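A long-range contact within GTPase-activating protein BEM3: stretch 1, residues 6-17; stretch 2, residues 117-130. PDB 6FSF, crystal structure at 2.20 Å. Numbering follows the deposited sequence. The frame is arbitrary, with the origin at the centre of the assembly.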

# COMPACT_ATOMS: atom_id res chain seq x y z
N ASP A 6 -4.15 11.49 -28.55
CA ASP A 6 -3.42 11.18 -27.33
C ASP A 6 -4.31 11.31 -26.10
O ASP A 6 -5.44 11.81 -26.17
CB ASP A 6 -2.21 12.10 -27.19
CG ASP A 6 -1.16 11.86 -28.27
OD1 ASP A 6 -0.81 10.69 -28.51
OD2 ASP A 6 -0.70 12.85 -28.87
N ILE A 7 -3.80 10.83 -24.97
CA ILE A 7 -4.44 10.97 -23.67
C ILE A 7 -3.54 11.91 -22.86
O ILE A 7 -2.32 11.76 -22.92
CB ILE A 7 -4.64 9.60 -22.99
CG1 ILE A 7 -5.62 8.74 -23.80
CG2 ILE A 7 -5.12 9.75 -21.56
CD1 ILE A 7 -4.99 7.78 -24.80
N PRO A 8 -4.08 12.89 -22.13
CA PRO A 8 -3.22 13.90 -21.50
C PRO A 8 -2.19 13.28 -20.56
O PRO A 8 -2.50 12.42 -19.74
CB PRO A 8 -4.21 14.78 -20.73
CG PRO A 8 -5.44 13.96 -20.59
CD PRO A 8 -5.50 13.18 -21.87
N LEU A 9 -0.95 13.75 -20.68
CA LEU A 9 0.17 13.25 -19.91
C LEU A 9 0.46 14.19 -18.74
O LEU A 9 0.64 15.40 -18.94
CB LEU A 9 1.42 13.10 -20.78
CG LEU A 9 1.26 12.38 -22.12
CD1 LEU A 9 2.59 12.31 -22.86
CD2 LEU A 9 0.69 10.98 -21.92
N PHE A 10 0.51 13.63 -17.53
CA PHE A 10 0.85 14.44 -16.37
C PHE A 10 2.34 14.74 -16.30
O PHE A 10 2.73 15.83 -15.85
CB PHE A 10 0.41 13.74 -15.08
CG PHE A 10 -1.08 13.65 -14.90
CD1 PHE A 10 -1.94 14.24 -15.81
CD2 PHE A 10 -1.63 12.98 -13.82
CE1 PHE A 10 -3.32 14.16 -15.65
CE2 PHE A 10 -3.00 12.90 -13.65
CZ PHE A 10 -3.84 13.48 -14.57
N VAL A 11 3.18 13.81 -16.75
CA VAL A 11 4.63 13.97 -16.76
C VAL A 11 5.15 13.50 -18.11
O VAL A 11 4.89 12.35 -18.51
CB VAL A 11 5.31 13.20 -15.62
CG1 VAL A 11 6.82 13.31 -15.73
CG2 VAL A 11 4.84 13.70 -14.26
N GLN A 12 5.87 14.36 -18.82
CA GLN A 12 6.44 13.98 -20.10
C GLN A 12 7.51 12.91 -19.90
O GLN A 12 8.20 12.91 -18.87
CB GLN A 12 7.04 15.20 -20.80
CG GLN A 12 6.03 16.28 -21.15
CD GLN A 12 5.03 15.83 -22.19
OE1 GLN A 12 5.40 15.30 -23.24
NE2 GLN A 12 3.74 16.03 -21.91
N PRO A 13 7.65 11.97 -20.84
CA PRO A 13 8.65 10.91 -20.66
C PRO A 13 10.07 11.42 -20.46
O PRO A 13 10.83 10.83 -19.68
CB PRO A 13 8.52 10.09 -21.95
CG PRO A 13 7.12 10.34 -22.41
CD PRO A 13 6.83 11.77 -22.04
N GLU A 14 10.44 12.51 -21.13
CA GLU A 14 11.77 13.07 -20.98
C GLU A 14 12.01 13.65 -19.59
O GLU A 14 13.16 13.98 -19.26
CB GLU A 14 12.02 14.16 -22.02
CG GLU A 14 11.95 13.69 -23.47
CD GLU A 14 10.52 13.62 -24.00
OE1 GLU A 14 9.65 14.32 -23.45
OE2 GLU A 14 10.28 12.85 -24.96
N ASP A 15 10.97 13.79 -18.77
CA ASP A 15 11.08 14.37 -17.44
C ASP A 15 10.89 13.34 -16.33
O ASP A 15 10.66 13.73 -15.17
CB ASP A 15 10.07 15.50 -17.27
CG ASP A 15 10.33 16.66 -18.21
OD1 ASP A 15 11.50 16.87 -18.58
OD2 ASP A 15 9.36 17.36 -18.57
N PHE A 16 10.98 12.05 -16.64
CA PHE A 16 10.84 11.02 -15.61
C PHE A 16 11.93 11.12 -14.55
O PHE A 16 11.73 10.63 -13.43
CB PHE A 16 10.87 9.63 -16.24
CG PHE A 16 9.59 9.24 -16.92
CD1 PHE A 16 8.43 9.96 -16.70
CD2 PHE A 16 9.56 8.16 -17.78
CE1 PHE A 16 7.25 9.60 -17.33
CE2 PHE A 16 8.38 7.79 -18.41
CZ PHE A 16 7.23 8.51 -18.18
N GLY A 17 13.07 11.73 -14.87
CA GLY A 17 14.15 11.83 -13.90
C GLY A 17 13.91 12.85 -12.80
O GLY A 17 14.63 12.84 -11.80
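Stretch 2, residues 117-130: VGLKIAQFISTDTV

How do the two backbones lie on each other? Stretch 2 continues a helix that began earlier in the chain and then opens into a loop, while stretch 1 is extended from Ile7 to Leu9 and turns into a 3-10 segment at Pro13. From Phe10 to Pro13, stretch 1 runs opposite to the helix: Pro13 faces Gly118, with their CA atoms 5.3 Å apart, and Phe10 faces Ser126, with their CA atoms 5.4 Å apart. The earlier part of the helix therefore meets the later part of stretch 1, and the end of the helix meets its middle. Together they bury 690 Å², counting both sides.

What fixes the end of the helix to stretch 1? Ser126 does so through its hydroxyl, which accepts a nearly straight hydrogen bond from Phe10 (Phe10 N to Ser126 OG 2.7 Å, 171°) and donates one back to its own helix (Ser126 OG to Ala122 O 2.9 Å). With chi1 in the m rotamer, the hydroxyl thus links the backbone of stretch 1 to the last turn. The same residue packs under the Phe10 ring, whose face lies over Ser126 CA, 4.0 Å from the ring centroid. Thr129 reaches the ring's edge, with its OG1 3.4 Å from Phe10 CE2.

Why can Pro13 come so close to the helix? Gly118 has no side chain, and a CB placed there would point toward stretch 1 and fall only 3.1 Å from Pro13 CB. The proline ring instead rests against bare backbone, Pro13 CG lying 3.5 Å from Gly118 O. One turn further along, Ala122 also keeps its side chain short, and its CB comes within 3.6 Å of Val11 O.

Which side chains fill the rest of the contact? Leu9 CB points sideways, but the end of the side chain reaches the helix, where Leu9 CD2 lies 3.8 Å from Leu119 CD1, 3.9 Å from Ala122 CB and 3.9 Å from Gln123 CG. This single methyl thus touches three residues on the helix surface. Phe16 comes to the helix from the 3-10 segment: Phe16 CE2 is 3.8 Å from Ile121 CG2, and Phe16 CZ is 4.1 Å from Ala122 CB. With Pro13 CG 4.3 Å from Ala122 CB, the small Ala122 side chain is shared by Leu9, Val11, Pro13 and Phe16. Nearer the start of stretch 1, the exposed Ile7 lies along the Gln123 side chain, its CD1 4.0 Å from Gln123 NE2.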

# COMPACT_ATOMS: atom_id res chain seq x y z
N VAL A 117 7.36 3.31 -25.79
CA VAL A 117 7.32 2.77 -24.43
C VAL A 117 7.20 3.90 -23.42
O VAL A 117 6.46 3.80 -22.43
CB VAL A 117 8.57 1.91 -24.16
CG1 VAL A 117 8.47 1.26 -22.79
CG2 VAL A 117 8.73 0.85 -25.25
N GLY A 118 7.93 5.00 -23.63
CA GLY A 118 7.85 6.12 -22.71
C GLY A 118 6.46 6.71 -22.64
O GLY A 118 6.00 7.12 -21.57
N LEU A 119 5.77 6.77 -23.77
CA LEU A 119 4.40 7.27 -23.77
C LEU A 119 3.47 6.34 -22.99
O LEU A 119 2.62 6.81 -22.23
CB LEU A 119 3.90 7.43 -25.21
CG LEU A 119 2.41 7.73 -25.38
CD1 LEU A 119 2.06 9.13 -24.89
CD2 LEU A 119 1.99 7.54 -26.83
N LYS A 120 3.64 5.03 -23.16
CA LYS A 120 2.80 4.07 -22.45
C LYS A 120 2.95 4.21 -20.94
O LYS A 120 1.97 4.16 -20.20
CB LYS A 120 3.14 2.65 -22.90
CG LYS A 120 2.09 1.60 -22.56
CD LYS A 120 0.90 1.68 -23.51
CE LYS A 120 -0.10 0.58 -23.23
NZ LYS A 120 -1.22 0.58 -24.21
N ILE A 121 4.19 4.39 -20.47
CA ILE A 121 4.42 4.60 -19.05
C ILE A 121 3.79 5.91 -18.59
O ILE A 121 3.19 5.98 -17.51
CB ILE A 121 5.94 4.57 -18.74
CG1 ILE A 121 6.55 3.24 -19.17
CG2 ILE A 121 6.20 4.83 -17.27
CD1 ILE A 121 8.04 3.16 -18.95
N ALA A 122 3.91 6.96 -19.40
CA ALA A 122 3.31 8.24 -19.05
C ALA A 122 1.79 8.14 -18.97
O ALA A 122 1.17 8.66 -18.04
CB ALA A 122 3.73 9.31 -20.06
N GLN A 123 1.18 7.46 -19.95
CA GLN A 123 -0.26 7.23 -19.90
C GLN A 123 -0.64 6.41 -18.68
O GLN A 123 -1.73 6.59 -18.11
CB GLN A 123 -0.72 6.53 -21.18
CG GLN A 123 -0.54 7.34 -22.45
CD GLN A 123 -0.84 6.52 -23.69
OE1 GLN A 123 -0.91 5.29 -23.65
NE2 GLN A 123 -1.02 7.20 -24.82
N PHE A 124 0.23 5.50 -18.27
CA PHE A 124 -0.05 4.66 -17.10
C PHE A 124 -0.27 5.51 -15.86
O PHE A 124 -1.29 5.36 -15.17
CB PHE A 124 1.11 3.68 -16.90
CG PHE A 124 0.88 2.66 -15.82
CD1 PHE A 124 0.08 1.55 -16.05
CD2 PHE A 124 1.47 2.81 -14.58
CE1 PHE A 124 -0.13 0.61 -15.06
CE2 PHE A 124 1.27 1.87 -13.58
CZ PHE A 124 0.47 0.77 -13.82
N ILE A 125 0.66 6.42 -15.55
CA ILE A 125 0.56 7.23 -14.34
C ILE A 125 -0.38 8.42 -14.49
O ILE A 125 -0.63 9.12 -13.51
CB ILE A 125 1.94 7.75 -13.90
CG1 ILE A 125 2.47 8.78 -14.90
CG2 ILE A 125 2.92 6.60 -13.76
CD1 ILE A 125 3.80 9.39 -14.49
N SER A 126 -0.91 8.66 -15.69
CA SER A 126 -1.85 9.75 -15.93
C SER A 126 -3.30 9.29 -15.89
O SER A 126 -4.20 10.06 -16.24
CB SER A 126 -1.56 10.41 -17.28
OG SER A 126 -0.28 11.02 -17.28
N THR A 127 -3.55 8.05 -15.47
CA THR A 127 -4.90 7.50 -15.38
C THR A 127 -5.12 6.96 -13.97
O THR A 127 -4.19 6.78 -13.19
CB THR A 127 -5.12 6.38 -16.41
OG1 THR A 127 -4.00 5.49 -16.41
CG2 THR A 127 -5.29 6.97 -17.80
N ASP A 128 -6.40 6.69 -13.66
CA ASP A 128 -6.81 6.20 -12.35
C ASP A 128 -6.33 7.13 -11.24
O ASP A 128 -5.91 6.69 -10.16
CB ASP A 128 -6.34 4.77 -12.11
CG ASP A 128 -6.85 3.80 -13.15
OD1 ASP A 128 -8.02 3.37 -13.04
OD2 ASP A 128 -6.08 3.47 -14.08
N THR A 129 -6.39 8.44 -11.50
CA THR A 129 -5.91 9.43 -10.55
C THR A 129 -6.74 9.39 -9.27
O THR A 129 -7.96 9.21 -9.29
CB THR A 129 -5.97 10.82 -11.17
OG1 THR A 129 -5.42 10.78 -12.49
CG2 THR A 129 -5.19 11.82 -10.33
N VAL A 130 -6.06 9.55 -8.14
CA VAL A 130 -6.67 9.51 -6.82
C VAL A 130 -6.44 10.86 -6.14
O VAL A 130 -5.31 11.35 -6.11
CB VAL A 130 -6.11 8.36 -5.96
CG1 VAL A 130 -6.64 8.44 -4.54
CG2 VAL A 130 -6.45 7.02 -6.59